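Side-chain contacts in SCO1/SenC family lipoprotein (Bacillus anthracis, PDB 4HDE), which probably binds copper and takes part in the assembly of the cytochrome c oxidase copper centre, as do relatives in the SCO1/SenC family: residues 55-58 against 59-63; 160-163 against 164-167. All coordinates share one frame; numbering follows the deposited sequence.

Interaction 1: 55-58 against 59-63; sequences MAKL and QKMAK
Lys-57 and Met-61 (a selenomethionine) meet one turn apart on helix 48-64, the crossover helix of a beta-alpha-beta unit in this thioredoxin-like fold. The Lys-57 chain runs extended to CE and bends only at its last torsion, chi4 58°. This brings NZ to 3.8 Å from Met-61 SE, while Lys-57 CG lies 3.9 Å from the same SE. The Met-61 chain crosses it at an angle: its CG stands beside its own backbone N, chi1 -69°, and touches Lys-57 O at 3.2 Å. The ammonium of Lys-57 also makes a cation-pi contact with Tyr-158, and the Met-61 side chain touches Tyr-158 as well. Four i to i+4 backbone bonds join 55-58 to 59-63, among them Met-61 N to Lys-57 O.

Elsewhere around the helix, Met-55 and Leu-58 pack on Phe-71 of strand 70-75. Gln-59 extends its chain to a buried amide that is well supplied with partners. Its OE1 bonds to Thr-94 OG1, and its NE2 bonds to Asp-96 O and Asn-99 OD1. One water completes the link back to the backbone, donating to Ala-56 O and to Gln-59 OE1, at 2.7 Å from each.

Interaction 2: 160-163 against 164-167; sequences DIIR and DMKR
A salt-bridge network of Asp-160, Arg-163 and Asp-164 marks one side of helix 158-169. Arg-163 grips Asp-164 side-on, with two nitrogens on a single oxygen. Arg-163 NE lies 3.1 Å from Asp-164 OD1 and NH1 lies 3.3 Å from it; the second bond is the more bent. The oxygen sits near the guanidinium plane, but both nitrogens reach it from the same face of the carboxylate, and the two flat groups are turned 37° apart. A bend at chi3, 63°, turns the arginine end so that its edge meets the carboxylate of Asp-164. The other carboxylate oxygen, Asp-164 OD2, bonds to Tyr-150 OH on strand 146-151, so the buried carboxylate is held through both oxygens. Asp-160 adds charge alone: its OD1 is 3.4 Å from Arg-163 NH2 but well out of the guanidinium plane. One arginine thus lies between two acids and would probably ease their mutual repulsion.

Arg-167 approaches Arg-163 differently. Bends at chi2 and chi3 turn one face of its guanidinium to Arg-163 O, which stands 3.7 Å above the plane, toward the rim. Its NE pairs with Glu-170.

The apolar side is carried by Met-165, a selenomethionine. Its extended chain runs alongside Ile-161, with CE 3.9 Å from Ile-161 CG2. Ile-162 comes at an angle, its CD1 4.1 Å from Met-165 SE. The other branch of Ile-162, CG2, touches Lys-166 CE at 3.9 Å, and Lys-166 NZ goes on to a salt bridge with Glu-65. Met-165 also packs on Leu-139 of strand 136-140. Ion pairs on one side and aliphatic packing on another make this an amphipathic helix, laid against the central sheet of a thioredoxin-like fold.

Overall arrangement
Both interactions are partly buried, lie on the same side of the chain's centre and have centres about 12 Å apart. Each lies within a single helix and covers about two turns: 48-64 for interaction 1, 158-169 for interaction 2. The helices meet directly through aliphatic carbons, with Leu-58 CD1 3.8 Å from Ile-161 CG2 and Ala-62 CA 3.9 Å from Ile-162 CD1. Interaction 1 packs on strands 35-40, 70-75 and 100-103, interaction 2 on 136-140 and 146-151, so between them they touch all five strands of the sheet. Their polar chemistry differs. The first buries a neutral amide, whereas the second buries an aspartate paired with an exposed arginine.

Interaction 1: 55-58 against 59-63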
loop_
_atom_site.group_PDB
_atom_site.type_symbol
_atom_site.label_atom_id
_atom_site.label_comp_id
_atom_site.label_asym_id
_atom_site.label_seq_id
_atom_site.Cartn_x
_atom_site.Cartn_y
_atom_site.Cartn_z
HETATM N N MSE A 55 4.094 2.542 8.079
HETATM C CA MSE A 55 3.926 1.221 7.530
HETATM C C MSE A 55 5.047 0.288 7.998
HETATM O O MSE A 55 4.800 -0.879 8.290
HETATM C CB MSE A 55 3.831 1.273 6.007
HETATM C CG MSE A 55 3.531 -0.093 5.390
HETATM SE SE MSE A 55 2.944 -0.054 3.532
HETATM C CE MSE A 55 1.053 0.344 3.841
ATOM N N ALA A 56 6.272 0.799 8.103
ATOM C CA ALA A 56 7.376 -0.010 8.625
ATOM C C ALA A 56 7.156 -0.425 10.088
ATOM O O ALA A 56 7.513 -1.537 10.489
ATOM C CB ALA A 56 8.688 0.727 8.469
ATOM N N LYS A 57 6.573 0.459 10.890
ATOM C CA LYS A 57 6.263 0.119 12.276
ATOM C C LYS A 57 5.221 -0.997 12.293
ATOM O O LYS A 57 5.353 -1.965 13.049
ATOM C CB LYS A 57 5.760 1.343 13.035
ATOM C CG LYS A 57 5.437 1.047 14.496
ATOM C CD LYS A 57 5.290 2.322 15.321
ATOM C CE LYS A 57 4.764 2.015 16.718
ATOM N NZ LYS A 57 5.631 1.074 17.484
ATOM N N LEU A 58 4.212 -0.888 11.436
ATOM C CA LEU A 58 3.195 -1.922 11.311
ATOM C C LEU A 58 3.808 -3.245 10.866
ATOM O O LEU A 58 3.438 -4.301 11.373
ATOM C CB LEU A 58 2.108 -1.474 10.331
ATOM C CG LEU A 58 0.947 -2.438 10.098
ATOM C CD1 LEU A 58 0.258 -2.787 11.405
ATOM C CD2 LEU A 58 -0.030 -1.800 9.134
ATOM N N GLN A 59 4.737 -3.193 9.916
ATOM C CA GLN A 59 5.426 -4.383 9.436
ATOM C C GLN A 59 6.154 -5.091 10.581
ATOM O O GLN A 59 6.056 -6.311 10.751
ATOM C CB GLN A 59 6.413 -4.007 8.328
ATOM C CG GLN A 59 7.223 -5.174 7.786
ATOM C CD GLN A 59 8.337 -4.747 6.842
ATOM O OE1 GLN A 59 9.069 -3.789 7.108
ATOM N NE2 GLN A 59 8.505 -5.490 5.751
ATOM N N LYS A 60 6.885 -4.321 11.382
ATOM C CA LYS A 60 7.645 -4.873 12.488
ATOM C C LYS A 60 6.712 -5.475 13.548
ATOM O O LYS A 60 6.960 -6.559 14.087
ATOM C CB LYS A 60 8.527 -3.780 13.095
ATOM C CG LYS A 60 9.585 -4.273 14.046
ATOM C CD LYS A 60 10.386 -3.107 14.616
ATOM C CE LYS A 60 11.860 -3.448 14.739
ATOM N NZ LYS A 60 12.491 -3.618 13.399
HETATM N N MSE A 61 5.632 -4.769 13.848
HETATM C CA MSE A 61 4.686 -5.237 14.857
HETATM C C MSE A 61 3.983 -6.511 14.406
HETATM O O MSE A 61 3.760 -7.426 15.206
HETATM C CB MSE A 61 3.675 -4.137 15.184
HETATM C CG MSE A 61 4.287 -2.958 15.933
HETATM SE SE MSE A 61 3.044 -1.494 16.250
HETATM C CE MSE A 61 1.935 -2.307 17.643
ATOM N N ALA A 62 3.633 -6.576 13.129
ATOM C CA ALA A 62 2.973 -7.769 12.608
ATOM C C ALA A 62 3.899 -8.975 12.688
ATOM O O ALA A 62 3.470 -10.070 13.068
ATOM C CB ALA A 62 2.494 -7.539 11.175
ATOM N N LYS A 63 5.166 -8.782 12.334
ATOM C CA LYS A 63 6.142 -9.861 12.406
ATOM C C LYS A 63 6.266 -10.366 13.849
ATOM O O LYS A 63 6.311 -11.575 14.107
ATOM C CB LYS A 63 7.496 -9.367 11.904
ATOM C CG LYS A 63 8.512 -10.467 11.738
ATOM C CD LYS A 63 8.141 -11.338 10.550
ATOM C CE LYS A 63 9.263 -12.295 10.187
ATOM N NZ LYS A 63 9.053 -12.877 8.830
HETATM O O HOH W 1 9.767 -2.602 9.417
#

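Interaction 2: 160-163 against 164-167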
loop_
_atom_site.group_PDB
_atom_site.type_symbol
_atom_site.label_atom_id
_atom_site.label_comp_id
_atom_site.label_asym_id
_atom_site.label_seq_id
_atom_site.Cartn_x
_atom_site.Cartn_y
_atom_site.Cartn_z
ATOM N N ASP A 160 -5.577 -1.539 16.506
ATOM C CA ASP A 160 -6.775 -1.865 15.722
ATOM C C ASP A 160 -6.420 -2.709 14.502
ATOM O O ASP A 160 -7.084 -3.702 14.196
ATOM C CB ASP A 160 -7.466 -0.585 15.223
ATOM C CG ASP A 160 -8.336 0.090 16.277
ATOM O OD1 ASP A 160 -8.327 -0.332 17.446
ATOM O OD2 ASP A 160 -9.030 1.073 15.921
ATOM N N ILE A 161 -5.393 -2.284 13.777
ATOM C CA ILE A 161 -4.973 -3.001 12.577
ATOM C C ILE A 161 -4.515 -4.416 12.909
ATOM O O ILE A 161 -4.928 -5.372 12.249
ATOM C CB ILE A 161 -3.869 -2.244 11.820
ATOM C CG1 ILE A 161 -4.357 -0.832 11.461
ATOM C CG2 ILE A 161 -3.480 -3.023 10.562
ATOM C CD1 ILE A 161 -3.296 0.065 10.853
ATOM N N ILE A 162 -3.690 -4.552 13.939
ATOM C CA ILE A 162 -3.230 -5.858 14.388
ATOM C C ILE A 162 -4.416 -6.758 14.766
ATOM O O ILE A 162 -4.452 -7.939 14.406
ATOM C CB ILE A 162 -2.253 -5.711 15.575
ATOM C CG1 ILE A 162 -0.931 -5.097 15.109
ATOM C CG2 ILE A 162 -2.014 -7.052 16.249
ATOM C CD1 ILE A 162 -0.139 -5.986 14.170
ATOM N N ARG A 163 -5.374 -6.201 15.508
ATOM C CA ARG A 163 -6.582 -6.929 15.904
ATOM C C ARG A 163 -7.316 -7.458 14.672
ATOM O O ARG A 163 -7.732 -8.622 14.623
ATOM C CB ARG A 163 -7.501 -6.002 16.721
ATOM C CG ARG A 163 -8.903 -6.538 17.023
ATOM C CD ARG A 163 -9.884 -5.393 17.321
ATOM N NE ARG A 163 -10.046 -4.521 16.162
ATOM C CZ ARG A 163 -10.469 -3.262 16.213
ATOM N NH1 ARG A 163 -10.566 -2.551 15.095
ATOM N NH2 ARG A 163 -10.781 -2.707 17.381
ATOM N N ASP A 164 -7.494 -6.591 13.691
ATOM C CA ASP A 164 -8.198 -6.974 12.472
ATOM C C ASP A 164 -7.438 -8.044 11.670
ATOM O O ASP A 164 -8.051 -8.968 11.114
ATOM C CB ASP A 164 -8.490 -5.737 11.615
ATOM C CG ASP A 164 -9.475 -4.776 12.278
ATOM O OD1 ASP A 164 -10.225 -5.190 13.181
ATOM O OD2 ASP A 164 -9.515 -3.587 11.879
HETATM N N MSE A 165 -6.115 -7.923 11.607
HETATM C CA MSE A 165 -5.297 -8.963 10.992
HETATM C C MSE A 165 -5.472 -10.295 11.694
HETATM O O MSE A 165 -5.560 -11.339 11.041
HETATM C CB MSE A 165 -3.823 -8.571 11.018
HETATM C CG MSE A 165 -3.433 -7.490 10.054
HETATM SE SE MSE A 165 -1.655 -6.847 10.463
HETATM C CE MSE A 165 -1.363 -5.841 8.842
ATOM N N LYS A 166 -5.501 -10.274 13.024
ATOM C CA LYS A 166 -5.686 -11.506 13.775
ATOM C C LYS A 166 -7.028 -12.147 13.462
ATOM O O LYS A 166 -7.119 -13.357 13.334
ATOM C CB LYS A 166 -5.552 -11.263 15.275
ATOM C CG LYS A 166 -4.131 -10.977 15.710
ATOM C CD LYS A 166 -4.039 -10.852 17.215
ATOM C CE LYS A 166 -2.600 -10.655 17.659
ATOM N NZ LYS A 166 -2.496 -10.543 19.137
ATOM N N ARG A 167 -8.064 -11.329 13.305
ATOM C CA ARG A 167 -9.372 -11.861 12.949
ATOM C C ARG A 167 -9.331 -12.542 11.575
ATOM O O ARG A 167 -9.906 -13.617 11.397
ATOM C CB ARG A 167 -10.434 -10.756 12.961
ATOM C CG ARG A 167 -10.745 -10.153 14.326
ATOM C CD ARG A 167 -11.295 -11.173 15.308
ATOM N NE ARG A 167 -10.228 -11.865 16.026
ATOM C CZ ARG A 167 -9.523 -11.330 17.019
ATOM N NH1 ARG A 167 -9.768 -10.088 17.421
ATOM N NH2 ARG A 167 -8.569 -12.038 17.616
#